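Local atomic coordinates of agglutinin alpha chain (Artocarpus integer, PDB entry 4R6R), a protein that binds D-galactose and the T-antigen disaccharide Gal-beta1,3-GalNAc as a plant lectin, and specifically recognises human IgA1. Residues A8-I12 with I113-K117; L17-T23 with P95-T99; V75-V81 with W123-F127. The contacts are given in a common frame with arbitrary orientation. Residues are numbered along the deposited sequence.

Contact 1: residues A8-I12 with I113-K117; sequences AFTGI and IVGFK
This contact belongs to the beta-prism fold of the jacalin lectins, at the seam where the chain enters strand 11-19 beside strand 110-120 of a neighbouring sheet. Segment 113-117 is extended except at Val114 (psi 8°), next to Gly115 (phi 180°). Residues 8-10 form a connection that becomes strand by Ile12, with a classic beta bulge in which Thr10 and Gly11 both face Asp33. CA atoms come nearest at Ala8-Gly115 (4.6 Å) and Gly11-Val114 (4.9 Å). The backbones share one weak hydrogen bond, Phe9 N to Val114 O at 2.8 Å with an N-H...O angle of 129°, supplemented by a CA-H...O contact from Ala8 CA to Val114 O at 3.5 Å. Ile12, rotamer mt, points toward 113-117; its CD1 lies 3.7 Å from both Ile113 CG2 and Phe116 CE1. Val114 (m) brings CG2 to 4.2 Å from Ala8 CB and CG1 to 4.2 Å from Gly11 N. Phe9 (m) stacks on Tyr32, while Thr10 OG1 is hydrogen-bonded to Asn35 N. With its single weak backbone bond and its apolar cluster of Ile12, Ile113 and Phe116, the contact joins two sheets of the beta-prism by apolar packing.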
ATOM      1  N   ALA A   8       6.520  -4.355  11.551  1.00 13.76           N
ATOM      2  CA  ALA A   8       5.142  -3.986  11.230  1.00 12.92           C
ATOM      3  C   ALA A   8       4.088  -5.090  11.484  1.00 12.64           C
ATOM      4  O   ALA A   8       4.382  -6.271  11.253  1.00 12.67           O
ATOM      5  CB  ALA A   8       5.105  -3.564   9.753  1.00 13.24           C
ATOM      6  N   PHE A   9       2.868  -4.682  11.861  1.00 12.85           N
ATOM      7  CA  PHE A   9       1.832  -5.625  12.298  1.00 13.73           C
ATOM      8  C   PHE A   9       0.536  -5.188  11.658  1.00 12.77           C
ATOM      9  O   PHE A   9       0.532  -4.409  10.669  1.00 13.22           O
ATOM     10  CB  PHE A   9       1.789  -5.691  13.856  1.00 13.01           C
ATOM     11  CG  PHE A   9       3.048  -6.212  14.392  1.00 14.06           C
ATOM     12  CD1 PHE A   9       3.249  -7.590  14.507  1.00 14.41           C
ATOM     13  CD2 PHE A   9       4.064  -5.338  14.720  1.00 13.39           C
ATOM     14  CE1 PHE A   9       4.462  -8.056  14.941  1.00 14.02           C
ATOM     15  CE2 PHE A   9       5.282  -5.801  15.136  1.00 12.38           C
ATOM     16  CZ  PHE A   9       5.497  -7.175  15.249  1.00 13.68           C
ATOM     17  N   THR A  10      -0.615  -5.677  12.171  1.00 12.80           N
ATOM     18  CA  THR A  10      -2.007  -5.438  11.634  1.00 13.82           C
ATOM     19  C   THR A  10      -2.631  -4.274  12.377  1.00 14.71           C
ATOM     20  O   THR A  10      -3.642  -3.748  11.934  1.00 17.70           O
ATOM     21  CB  THR A  10      -2.907  -6.724  11.866  1.00 16.80           C
ATOM     22  OG1 THR A  10      -2.194  -7.836  11.361  1.00 21.68           O
ATOM     23  CG2 THR A  10      -4.324  -6.585  11.187  1.00 21.80           C
ATOM     24  N   GLY A  11      -2.126  -3.863  13.565  1.00 13.35           N
ATOM     25  CA  GLY A  11      -2.774  -2.832  14.340  1.00 13.33           C
ATOM     26  C   GLY A  11      -2.217  -2.855  15.748  1.00 13.36           C
ATOM     27  O   GLY A  11      -1.176  -3.531  15.954  1.00 13.49           O
ATOM     28  N   ILE A  12      -2.830  -2.081  16.624  1.00 12.89           N
ATOM     29  CA  ILE A  12      -2.330  -1.898  18.008  1.00 11.72           C
ATOM     30  C   ILE A  12      -3.438  -2.215  18.983  1.00 11.89           C
ATOM     31  O   ILE A  12      -4.574  -1.725  18.899  1.00 13.71           O
ATOM     32  CB  ILE A  12      -1.786  -0.474  18.265  1.00 12.97           C
ATOM     33  CG1 ILE A  12      -0.538  -0.286  17.378  1.00 14.11           C
ATOM     34  CG2 ILE A  12      -1.426  -0.285  19.730  1.00 12.86           C
ATOM     35  CD1 ILE A  12      -0.102   1.173  17.317  1.00 17.35           C
ATOM     36  N   ILE A 113      -1.066   3.417  12.526  1.00 12.72           N
ATOM     37  CA  ILE A 113       0.249   3.066  13.049  1.00 13.38           C
ATOM     38  C   ILE A 113       0.235   1.558  13.273  1.00 13.24           C
ATOM     39  O   ILE A 113      -0.655   1.036  13.927  1.00 13.48           O
ATOM     40  CB  ILE A 113       0.439   3.756  14.411  1.00 13.11           C
ATOM     41  CG1 ILE A 113       0.429   5.253  14.228  1.00 15.03           C
ATOM     42  CG2 ILE A 113       1.823   3.347  14.976  1.00 13.63           C
ATOM     43  CD1 ILE A 113       0.228   6.079  15.523  1.00 17.30           C
ATOM     44  N   VAL A 114       1.230   0.891  12.717  1.00 12.11           N
ATOM     45  CA  VAL A 114       1.338  -0.585  12.776  1.00 13.25           C
ATOM     46  C   VAL A 114       2.631  -1.114  13.345  1.00 13.66           C
ATOM     47  O   VAL A 114       2.858  -2.329  13.337  1.00 13.07           O
ATOM     48  CB  VAL A 114       1.008  -1.247  11.414  1.00 12.77           C
ATOM     49  CG1 VAL A 114      -0.487  -0.977  11.034  1.00 15.55           C
ATOM     50  CG2 VAL A 114       1.988  -0.772  10.340  1.00 13.65           C
ATOM     51  N   GLY A 115       3.498  -0.234  13.890  1.00 11.79           N
ATOM     52  CA  GLY A 115       4.777  -0.683  14.376  1.00 12.03           C
ATOM     53  C   GLY A 115       5.540   0.477  14.914  1.00 11.65           C
ATOM     54  O   GLY A 115       5.339   1.633  14.516  1.00 10.86           O
ATOM     55  N   PHE A 116       6.441   0.162  15.850  1.00 12.24           N
ATOM     56  CA  PHE A 116       7.375   1.145  16.446  1.00 12.56           C
ATOM     57  C   PHE A 116       8.797   0.619  16.366  1.00 14.40           C
ATOM     58  O   PHE A 116       9.032  -0.583  16.471  1.00 13.77           O
ATOM     59  CB  PHE A 116       7.039   1.428  17.909  1.00 12.90           C
ATOM     60  CG  PHE A 116       5.766   2.176  18.131  1.00 11.29           C
ATOM     61  CD1 PHE A 116       4.535   1.493  18.271  1.00 11.89           C
ATOM     62  CD2 PHE A 116       5.742   3.556  18.230  1.00 12.77           C
ATOM     63  CE1 PHE A 116       3.294   2.146  18.475  1.00 13.40           C
ATOM     64  CE2 PHE A 116       4.496   4.218  18.467  1.00 12.09           C
ATOM     65  CZ  PHE A 116       3.264   3.545  18.585  1.00 12.78           C
ATOM     66  N   LYS A 117       9.733   1.544  16.231  1.00 13.61           N
ATOM     67  CA  LYS A 117      11.148   1.224  16.373  1.00 13.19           C
ATOM     68  C   LYS A 117      11.748   2.455  17.055  1.00 14.26           C
ATOM     69  O   LYS A 117      11.155   3.559  17.068  1.00 14.30           O
ATOM     70  CB  LYS A 117      11.854   0.926  15.033  1.00 16.09           C
ATOM     71  CG  LYS A 117      11.638   2.057  14.001  1.00 15.63           C
ATOM     72  CD  LYS A 117      12.149   1.758  12.585  1.00 20.94           C
ATOM     73  CE  LYS A 117      13.647   1.600  12.616  1.00 24.07           C
ATOM     74  NZ  LYS A 117      14.317   2.919  12.804  1.00 30.91           N
TER

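Contact 2: residues L17-T23 with P95-T99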
ATOM      1  N   LEU A  17       3.850   1.702  28.769  1.00 12.50           N
ATOM      2  CA  LEU A  17       5.048   2.534  28.820  1.00 12.77           C
ATOM      3  C   LEU A  17       5.224   3.032  30.252  1.00 13.81           C
ATOM      4  O   LEU A  17       4.333   2.844  31.129  1.00 15.14           O
ATOM      5  CB  LEU A  17       5.003   3.689  27.812  1.00 13.15           C
ATOM      6  CG  LEU A  17       3.926   4.753  28.058  1.00 12.99           C
ATOM      7  CD1 LEU A  17       4.398   5.785  29.087  1.00 16.24           C
ATOM      8  CD2 LEU A  17       3.666   5.500  26.754  1.00 15.46           C
ATOM      9  N   SER A  18       6.436   3.479  30.528  1.00 13.97           N
ATOM     10  CA  SER A  18       6.664   4.081  31.838  1.00 14.32           C
ATOM     11  C   SER A  18       7.228   5.450  31.637  1.00 12.22           C
ATOM     12  O   SER A  18       7.794   5.777  30.600  1.00 13.51           O
ATOM     13  CB  SER A  18       7.470   3.185  32.721  1.00 14.61           C
ATOM     14  OG  SER A  18       8.843   3.193  32.313  1.00 16.57           O
ATOM     15  N   TYR A  19       7.067   6.307  32.655  1.00 13.49           N
ATOM     16  CA  TYR A  19       7.508   7.692  32.571  1.00 12.44           C
ATOM     17  C   TYR A  19       7.779   8.256  33.928  1.00 13.83           C
ATOM     18  O   TYR A  19       7.439   7.677  34.953  1.00 13.49           O
ATOM     19  CB  TYR A  19       6.399   8.553  31.893  1.00 15.11           C
ATOM     20  CG  TYR A  19       5.138   8.671  32.751  1.00 13.91           C
ATOM     21  CD1 TYR A  19       4.156   7.697  32.657  1.00 14.71           C
ATOM     22  CD2 TYR A  19       4.932   9.720  33.689  1.00 15.26           C
ATOM     23  CE1 TYR A  19       3.023   7.735  33.469  1.00 16.85           C
ATOM     24  CE2 TYR A  19       3.777   9.762  34.470  1.00 18.03           C
ATOM     25  CZ  TYR A  19       2.836   8.768  34.307  1.00 17.32           C
ATOM     26  OH  TYR A  19       1.656   8.771  35.092  1.00 21.67           O
ATOM     27  N   ASN A  20       8.513   9.369  33.914  1.00 14.31           N
ATOM     28  CA  ASN A  20       8.827  10.082  35.173  1.00 13.90           C
ATOM     29  C   ASN A  20       8.396  11.534  34.929  1.00 15.10           C
ATOM     30  O   ASN A  20       8.701  12.113  33.894  1.00 14.75           O
ATOM     31  CB  ASN A  20      10.311   9.918  35.444  1.00 15.96           C
ATOM     32  CG  ASN A  20      10.744  10.489  36.785  1.00 16.82           C
ATOM     33  OD1 ASN A  20      10.547  11.662  37.030  1.00 18.69           O
ATOM     34  ND2 ASN A  20      11.457   9.672  37.607  1.00 19.99           N
ATOM     35  N   LYS A  21       7.660  12.106  35.912  1.00 15.17           N
ATOM     36  CA  LYS A  21       7.132  13.422  35.786  1.00 15.87           C
ATOM     37  C   LYS A  21       8.193  14.532  35.939  1.00 16.79           C
ATOM     38  O   LYS A  21       7.862  15.687  35.783  1.00 17.79           O
ATOM     39  CB  LYS A  21       6.031  13.609  36.854  1.00 16.98           C
ATOM     40  CG  LYS A  21       4.854  12.637  36.709  1.00 19.39           C
ATOM     41  CD  LYS A  21       3.891  12.910  37.877  1.00 18.60           C
ATOM     42  CE  LYS A  21       2.629  12.029  37.690  1.00 18.97           C
ATOM     43  NZ  LYS A  21       1.708  12.225  38.846  1.00 20.63           N
ATOM     44  N   GLU A  22       9.453  14.160  36.171  1.00 17.51           N
ATOM     45  CA  GLU A  22      10.518  15.123  36.173  1.00 18.06           C
ATOM     46  C   GLU A  22      11.509  14.901  35.087  1.00 18.85           C
ATOM     47  O   GLU A  22      12.363  15.791  34.869  1.00 18.00           O
ATOM     48  CB  GLU A  22      11.255  15.215  37.514  1.00 21.74           C
ATOM     49  CG  GLU A  22      10.299  15.626  38.654  1.00 22.02           C
ATOM     50  CD  GLU A  22      11.000  15.928  39.958  1.00 31.70           C
ATOM     51  OE1 GLU A  22      12.245  15.781  39.979  1.00 29.72           O
ATOM     52  OE2 GLU A  22      10.317  16.246  40.970  1.00 32.39           O
ATOM     53  N   THR A  23      11.409  13.787  34.338  1.00 17.27           N
ATOM     54  CA  THR A  23      12.451  13.575  33.303  1.00 15.65           C
ATOM     55  C   THR A  23      11.845  13.326  31.924  1.00 14.44           C
ATOM     56  O   THR A  23      11.753  14.259  31.135  1.00 15.50           O
ATOM     57  CB  THR A  23      13.429  12.459  33.704  1.00 17.29           C
ATOM     58  OG1 THR A  23      12.732  11.263  34.061  1.00 16.66           O
ATOM     59  CG2 THR A  23      14.257  12.904  34.969  1.00 18.68           C
ATOM     60  N   PRO A  95      -0.875  13.844  28.482  1.00 20.26           N
ATOM     61  CA  PRO A  95       0.540  13.538  28.357  1.00 18.26           C
ATOM     62  C   PRO A  95       1.179  12.785  29.510  1.00 17.02           C
ATOM     63  O   PRO A  95       0.818  12.935  30.692  1.00 19.33           O
ATOM     64  CB  PRO A  95       1.186  14.900  28.264  1.00 20.11           C
ATOM     65  CG  PRO A  95       0.259  15.798  29.066  1.00 24.16           C
ATOM     66  CD  PRO A  95      -1.109  15.310  28.608  1.00 21.57           C
ATOM     67  N   TYR A  96       2.084  11.926  29.118  1.00 14.82           N
ATOM     68  CA  TYR A  96       2.973  11.174  30.060  1.00 15.12           C
ATOM     69  C   TYR A  96       4.357  11.749  29.946  1.00 15.66           C
ATOM     70  O   TYR A  96       4.884  11.875  28.845  1.00 17.65           O
ATOM     71  CB  TYR A  96       3.010   9.693  29.680  1.00 15.28           C
ATOM     72  CG  TYR A  96       1.625   9.108  29.639  1.00 16.45           C
ATOM     73  CD1 TYR A  96       0.864   9.003  30.805  1.00 14.39           C
ATOM     74  CD2 TYR A  96       1.068   8.693  28.413  1.00 15.42           C
ATOM     75  CE1 TYR A  96      -0.432   8.469  30.777  1.00 15.92           C
ATOM     76  CE2 TYR A  96      -0.188   8.160  28.363  1.00 15.80           C
ATOM     77  CZ  TYR A  96      -0.926   8.049  29.559  1.00 15.64           C
ATOM     78  OH  TYR A  96      -2.209   7.539  29.465  1.00 16.78           O
ATOM     79  N   GLY A  97       5.015  12.055  31.074  1.00 15.31           N
ATOM     80  CA  GLY A  97       6.400  12.572  31.067  1.00 14.47           C
ATOM     81  C   GLY A  97       6.365  14.068  31.341  1.00 15.47           C
ATOM     82  O   GLY A  97       5.492  14.565  32.124  1.00 19.98           O
ATOM     83  N   VAL A  98       7.231  14.810  30.689  1.00 16.17           N
ATOM     84  CA  VAL A  98       7.374  16.226  30.910  1.00 15.78           C
ATOM     85  C   VAL A  98       7.128  16.965  29.603  1.00 17.86           C
ATOM     86  O   VAL A  98       7.863  16.736  28.591  1.00 17.29           O
ATOM     87  CB  VAL A  98       8.790  16.558  31.428  1.00 17.54           C
ATOM     88  CG1 VAL A  98       8.999  18.067  31.558  1.00 21.01           C
ATOM     89  CG2 VAL A  98       9.032  15.838  32.737  1.00 21.37           C
ATOM     90  N   THR A  99       6.155  17.863  29.633  1.00 18.32           N
ATOM     91  CA  THR A  99       5.827  18.581  28.400  1.00 19.18           C
ATOM     92  C   THR A  99       6.663  19.834  28.203  1.00 21.12           C
ATOM     93  O   THR A  99       6.128  20.952  28.198  1.00 26.19           O
ATOM     94  CB  THR A  99       4.328  18.881  28.356  1.00 20.88           C
ATOM     95  OG1 THR A  99       3.934  19.491  29.613  1.00 21.46           O
ATOM     96  CG2 THR A  99       3.524  17.576  28.196  1.00 22.07           C
TER
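No hydrogen bond crosses this contact, although backbone comes close to backbone: Lys21 and Gly97 have their CA atoms 4.9 Å apart. The strand ends 17-19 and 95-97 belong to different four-stranded sheets and run at 64°, with axes 6.7 Å apart. Tyr19 and Tyr96 both point across; their rings meet obliquely, planes at 40°, while Tyr96 CB sits over the face of the Tyr19 ring, 4.1 Å from its centroid, in a CH-pi contact. Leu17 CD1 adds to this patch, 4.2 Å from Tyr96 CB. Farther along, an Asx turn (Glu22 N to Asn20 OD1, 2.9 Å) and the bond from Thr23 N to Asn20 O (3.2 Å) curl residues 20-23 around Val98, whose CG2 lies 3.3 Å from Lys21 O and 3.5 Å from Thr23 N. Gly97, at phi 104° and psi -143°, turns the chain where a side chain would strike the preceding carbonyl. Between these segments, then, the two sheets are held by van der Waals and CH-pi packing, which depends on shape rather than on matched polar groups.

Contact 3: residues V75-V81 with W123-F127; sequences VSGYVVV and WLDYF. With 147 (4-nitrophenyl beta-D-galactopyranoside), chain I; EDO (1,2-ethanediol), chain L.
A buried strand-to-strand contact, it sits at the galactoside-binding end of the beta-prism, where strand 78-88 of one sheet meets strand 124-132 of another. The axes of 78-81 and 124-127 cross at 64° and approach to 4.7 Å, with Val80 and Asp125 CA atoms 4.3 Å apart. One nearly straight backbone hydrogen bond, Val81 N to Leu124 O (2.8 Å, 173°), joins them. A type I' turn from Val75 to Tyr78, with Ser76 and Gly77 at positive phi, is closed by Val75 N to Tyr78 O (2.8 Å) and Tyr78 N to Val75 O (2.9 Å). Trp123 (chi1 -54°, chi2 -76°) reaches back to this turn: Val75 CG1 lies over its six-membered ring, 3.5 Å from the centroid, a CH-pi contact. Val81 (t) packs its CB 3.8 Å from Leu124 CD2. Asp125 and Tyr126 both face Ser119 in a classic beta bulge. The CA-to-CB bond of Asp125 (m) points away from 75-81; its carboxylate bonds the sugar, and OD2 also bonds Ser119 OG. The galactoside O6 receives a bond from Trp123 N (2.8 Å) and donates to Asp125 OD1 (2.7 Å), while O4 lies 3.0 Å from Asp125 OD1 and 2.9 Å from OD2. The Tyr78 ring faces the sugar, CE1 3.6 Å from C3. A water donates to Val79 O and Asp125 OD1, both at 2.8 Å; the sugar is also hydrogen-bonded to Gly1 N and Tyr122 N. A carboxylate, backbone amides and the N-terminal amino group thus bind the galactoside's polar groups, while its apolar side packs on the Tyr78 ring.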
ATOM      1  N   VAL A  75      17.640  15.924  28.718  1.00 19.98           N
ATOM      2  CA  VAL A  75      17.709  15.376  30.064  1.00 18.32           C
ATOM      3  C   VAL A  75      19.137  14.852  30.279  1.00 19.53           C
ATOM      4  O   VAL A  75      19.617  14.062  29.507  1.00 20.14           O
ATOM      5  CB  VAL A  75      16.711  14.200  30.296  1.00 18.60           C
ATOM      6  CG1 VAL A  75      16.866  13.694  31.735  1.00 20.74           C
ATOM      7  CG2 VAL A  75      15.266  14.654  30.064  1.00 21.01           C
ATOM      8  N   SER A  76      19.831  15.331  31.338  1.00 20.10           N
ATOM      9  CA  SER A  76      21.200  14.877  31.676  1.00 22.02           C
ATOM     10  C   SER A  76      22.141  15.072  30.474  1.00 21.22           C
ATOM     11  O   SER A  76      23.103  14.325  30.280  1.00 28.19           O
ATOM     12  CB  SER A  76      21.201  13.447  32.227  1.00 22.16           C
ATOM     13  OG  SER A  76      20.507  13.395  33.456  1.00 25.59           O
ATOM     14  N   GLY A  77      21.791  16.048  29.643  1.00 23.52           N
ATOM     15  CA  GLY A  77      22.594  16.400  28.450  1.00 26.88           C
ATOM     16  C   GLY A  77      22.408  15.479  27.240  1.00 29.20           C
ATOM     17  O   GLY A  77      23.265  15.414  26.337  1.00 31.99           O
ATOM     18  N   TYR A  78      21.310  14.734  27.231  1.00 24.31           N
ATOM     19  CA  TYR A  78      20.950  13.874  26.085  1.00 23.78           C
ATOM     20  C   TYR A  78      19.628  14.430  25.564  1.00 22.76           C
ATOM     21  O   TYR A  78      18.750  14.880  26.361  1.00 23.81           O
ATOM     22  CB  TYR A  78      20.712  12.450  26.558  1.00 22.64           C
ATOM     23  CG  TYR A  78      21.965  11.745  27.042  1.00 28.88           C
ATOM     24  CD1 TYR A  78      22.872  11.213  26.119  1.00 28.66           C
ATOM     25  CD2 TYR A  78      22.255  11.651  28.397  1.00 24.84           C
ATOM     26  CE1 TYR A  78      24.045  10.567  26.550  1.00 31.08           C
ATOM     27  CE2 TYR A  78      23.406  11.000  28.834  1.00 30.94           C
ATOM     28  CZ  TYR A  78      24.292  10.467  27.904  1.00 31.51           C
ATOM     29  OH  TYR A  78      25.454   9.821  28.301  1.00 39.11           O
ATOM     30  N   VAL A  79      19.490  14.433  24.247  1.00 21.49           N
ATOM     31  CA  VAL A  79      18.166  14.757  23.673  1.00 18.69           C
ATOM     32  C   VAL A  79      17.320  13.489  23.678  1.00 19.89           C
ATOM     33  O   VAL A  79      17.745  12.453  23.193  1.00 19.16           O
ATOM     34  CB  VAL A  79      18.290  15.253  22.205  1.00 21.27           C
ATOM     35  CG1 VAL A  79      16.896  15.470  21.591  1.00 20.08           C
ATOM     36  CG2 VAL A  79      19.201  16.488  22.118  1.00 25.79           C
ATOM     37  N   VAL A  80      16.180  13.571  24.360  1.00 16.32           N
ATOM     38  CA  VAL A  80      15.313  12.356  24.553  1.00 15.89           C
ATOM     39  C   VAL A  80      13.842  12.745  24.326  1.00 14.79           C
ATOM     40  O   VAL A  80      13.538  13.906  24.155  1.00 15.85           O
ATOM     41  CB  VAL A  80      15.530  11.718  25.967  1.00 14.84           C
ATOM     42  CG1 VAL A  80      17.015  11.329  26.137  1.00 17.42           C
ATOM     43  CG2 VAL A  80      15.141  12.695  27.067  1.00 17.33           C
ATOM     44  N   VAL A  81      12.959  11.743  24.249  1.00 15.00           N
ATOM     45  CA  VAL A  81      11.548  11.989  24.138  1.00 14.35           C
ATOM     46  C   VAL A  81      11.044  12.188  25.581  1.00 12.60           C
ATOM     47  O   VAL A  81      10.976  11.252  26.375  1.00 13.84           O
ATOM     48  CB  VAL A  81      10.869  10.780  23.498  1.00 13.91           C
ATOM     49  CG1 VAL A  81       9.353  11.000  23.402  1.00 14.96           C
ATOM     50  CG2 VAL A  81      11.503  10.596  22.130  1.00 14.68           C
ATOM     51  N   TRP A 123      16.647   6.916  28.962  1.00 15.57           N
ATOM     52  CA  TRP A 123      15.286   7.342  28.496  1.00 14.10           C
ATOM     53  C   TRP A 123      15.108   6.916  27.028  1.00 13.96           C
ATOM     54  O   TRP A 123      16.053   6.528  26.331  1.00 14.66           O
ATOM     55  CB  TRP A 123      15.008   8.849  28.678  1.00 14.51           C
ATOM     56  CG  TRP A 123      15.273   9.189  30.106  1.00 14.12           C
ATOM     57  CD1 TRP A 123      14.467   8.900  31.208  1.00 17.05           C
ATOM     58  CD2 TRP A 123      16.522   9.752  30.642  1.00 15.76           C
ATOM     59  NE1 TRP A 123      15.136   9.281  32.368  1.00 16.36           N
ATOM     60  CE2 TRP A 123      16.355   9.813  32.071  1.00 16.87           C
ATOM     61  CE3 TRP A 123      17.736  10.157  30.080  1.00 15.75           C
ATOM     62  CZ2 TRP A 123      17.376  10.292  32.933  1.00 16.76           C
ATOM     63  CZ3 TRP A 123      18.737  10.681  30.948  1.00 18.75           C
ATOM     64  CH2 TRP A 123      18.546  10.727  32.327  1.00 18.22           C
ATOM     65  N   LEU A 124      13.852   7.035  26.550  1.00 14.30           N
ATOM     66  CA  LEU A 124      13.540   6.858  25.134  1.00 14.92           C
ATOM     67  C   LEU A 124      14.292   7.969  24.374  1.00 13.58           C
ATOM     68  O   LEU A 124      13.997   9.140  24.494  1.00 14.35           O
ATOM     69  CB  LEU A 124      12.024   6.979  24.940  1.00 14.03           C
ATOM     70  CG  LEU A 124      11.524   6.821  23.457  1.00 11.83           C
ATOM     71  CD1 LEU A 124      11.926   5.493  22.852  1.00 13.32           C
ATOM     72  CD2 LEU A 124       9.989   7.035  23.459  1.00 13.15           C
ATOM     73  N   ASP A 125      15.238   7.543  23.556  1.00 14.60           N
ATOM     74  CA  ASP A 125      16.068   8.494  22.822  1.00 15.41           C
ATOM     75  C   ASP A 125      15.376   9.021  21.593  1.00 14.29           C
ATOM     76  O   ASP A 125      15.432  10.200  21.323  1.00 15.71           O
ATOM     77  CB  ASP A 125      17.385   7.822  22.371  1.00 17.03           C
ATOM     78  CG  ASP A 125      18.192   7.223  23.547  1.00 19.35           C
ATOM     79  OD1 ASP A 125      18.435   8.016  24.485  1.00 19.52           O
ATOM     80  OD2 ASP A 125      18.500   5.998  23.536  1.00 23.36           O
ATOM     81  N   TYR A 126      14.710   8.108  20.856  1.00 14.36           N
ATOM     82  CA  TYR A 126      14.076   8.521  19.611  1.00 14.14           C
ATOM     83  C   TYR A 126      13.172   7.355  19.289  1.00 12.36           C
ATOM     84  O   TYR A 126      13.357   6.225  19.777  1.00 13.25           O
ATOM     85  CB  TYR A 126      15.102   8.862  18.455  1.00 15.79           C
ATOM     86  CG  TYR A 126      15.995   7.752  18.076  1.00 16.30           C
ATOM     87  CD1 TYR A 126      15.555   6.680  17.289  1.00 17.87           C
ATOM     88  CD2 TYR A 126      17.360   7.762  18.493  1.00 20.23           C
ATOM     89  CE1 TYR A 126      16.405   5.621  16.979  1.00 19.70           C
ATOM     90  CE2 TYR A 126      18.215   6.715  18.180  1.00 21.28           C
ATOM     91  CZ  TYR A 126      17.753   5.658  17.424  1.00 20.61           C
ATOM     92  OH  TYR A 126      18.629   4.634  17.118  1.00 27.21           O
ATOM     93  N   PHE A 127      12.232   7.639  18.374  1.00 14.57           N
ATOM     94  CA  PHE A 127      11.404   6.557  17.824  1.00 13.59           C
ATOM     95  C   PHE A 127      10.859   6.952  16.471  1.00 12.99           C
ATOM     96  O   PHE A 127      10.876   8.143  16.094  1.00 12.94           O
ATOM     97  CB  PHE A 127      10.225   6.198  18.766  1.00 14.24           C
ATOM     98  CG  PHE A 127       9.096   7.201  18.751  1.00 13.23           C
ATOM     99  CD1 PHE A 127       9.201   8.419  19.400  1.00 14.66           C
ATOM    100  CD2 PHE A 127       7.905   6.968  18.060  1.00 14.14           C
ATOM    101  CE1 PHE A 127       8.183   9.382  19.329  1.00 15.01           C
ATOM    102  CE2 PHE A 127       6.872   7.879  18.069  1.00 16.85           C
ATOM    103  CZ  PHE A 127       6.992   9.131  18.649  1.00 16.80           C
TER
HETATM  104  C1  147 I 201      22.796   6.609  28.030  1.00 34.40           C
HETATM  105  C2  147 I 201      23.340   6.150  26.649  1.00 34.24           C
HETATM  106  O2  147 I 201      24.762   5.839  26.664  1.00 37.62           O
HETATM  107  C3  147 I 201      23.072   7.207  25.564  1.00 32.60           C
HETATM  108  O3  147 I 201      23.412   6.630  24.286  1.00 34.36           O
HETATM  109  C4  147 I 201      21.532   7.624  25.618  1.00 28.15           C
HETATM  110  O4  147 I 201      20.844   6.449  25.243  1.00 25.33           O
HETATM  111  C5  147 I 201      21.145   8.029  27.117  1.00 27.24           C
HETATM  112  C6  147 I 201      19.798   8.771  27.270  1.00 24.21           C
HETATM  113  O6  147 I 201      18.666   7.878  27.204  1.00 19.08           O
HETATM  114  O5  147 I 201      21.319   6.903  28.018  1.00 26.49           O
HETATM  115  O1  147 I 201      23.212   5.608  28.993  1.00 39.24           O
HETATM  116  C1  EDO L 204      18.025  15.475  35.956  1.00 49.50           C
HETATM  117  O1  EDO L 204      19.112  15.157  35.064  1.00 46.28           O
HETATM  118  C2  EDO L 204      17.633  14.237  36.755  1.00 48.95           C
HETATM  119  O2  EDO L 204      17.794  13.073  35.934  1.00 44.81           O
HETATM  120  O   HOH W   1      19.547  10.417  23.702  1.00 22.00           O

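Overall arrangement
All three contacts join different sheets of the beta-prism. Contacts 1 and 2 share strand 11-19, with centres about 23 Å apart and on opposite sides of the chain's centre; they do not touch. Contact 3 lies about 12 Å from contact 2 and about 22 Å from contact 1, centre to centre, and touches both: Thr23 packs on Trp123 and Val75, and Phe127 on Phe116 and Lys117. Contacts 2 and 3 use adjacent strands 92-97 and 78-88, contacts 1 and 3 adjacent strands 110-120 and 124-132. Along the chain the segments come in the order 8-12, 17-23, 75-81, 95-99, 113-117, 123-127, so distant parts of the sequence enclose one prism, with the sugar site at the contact 3 end.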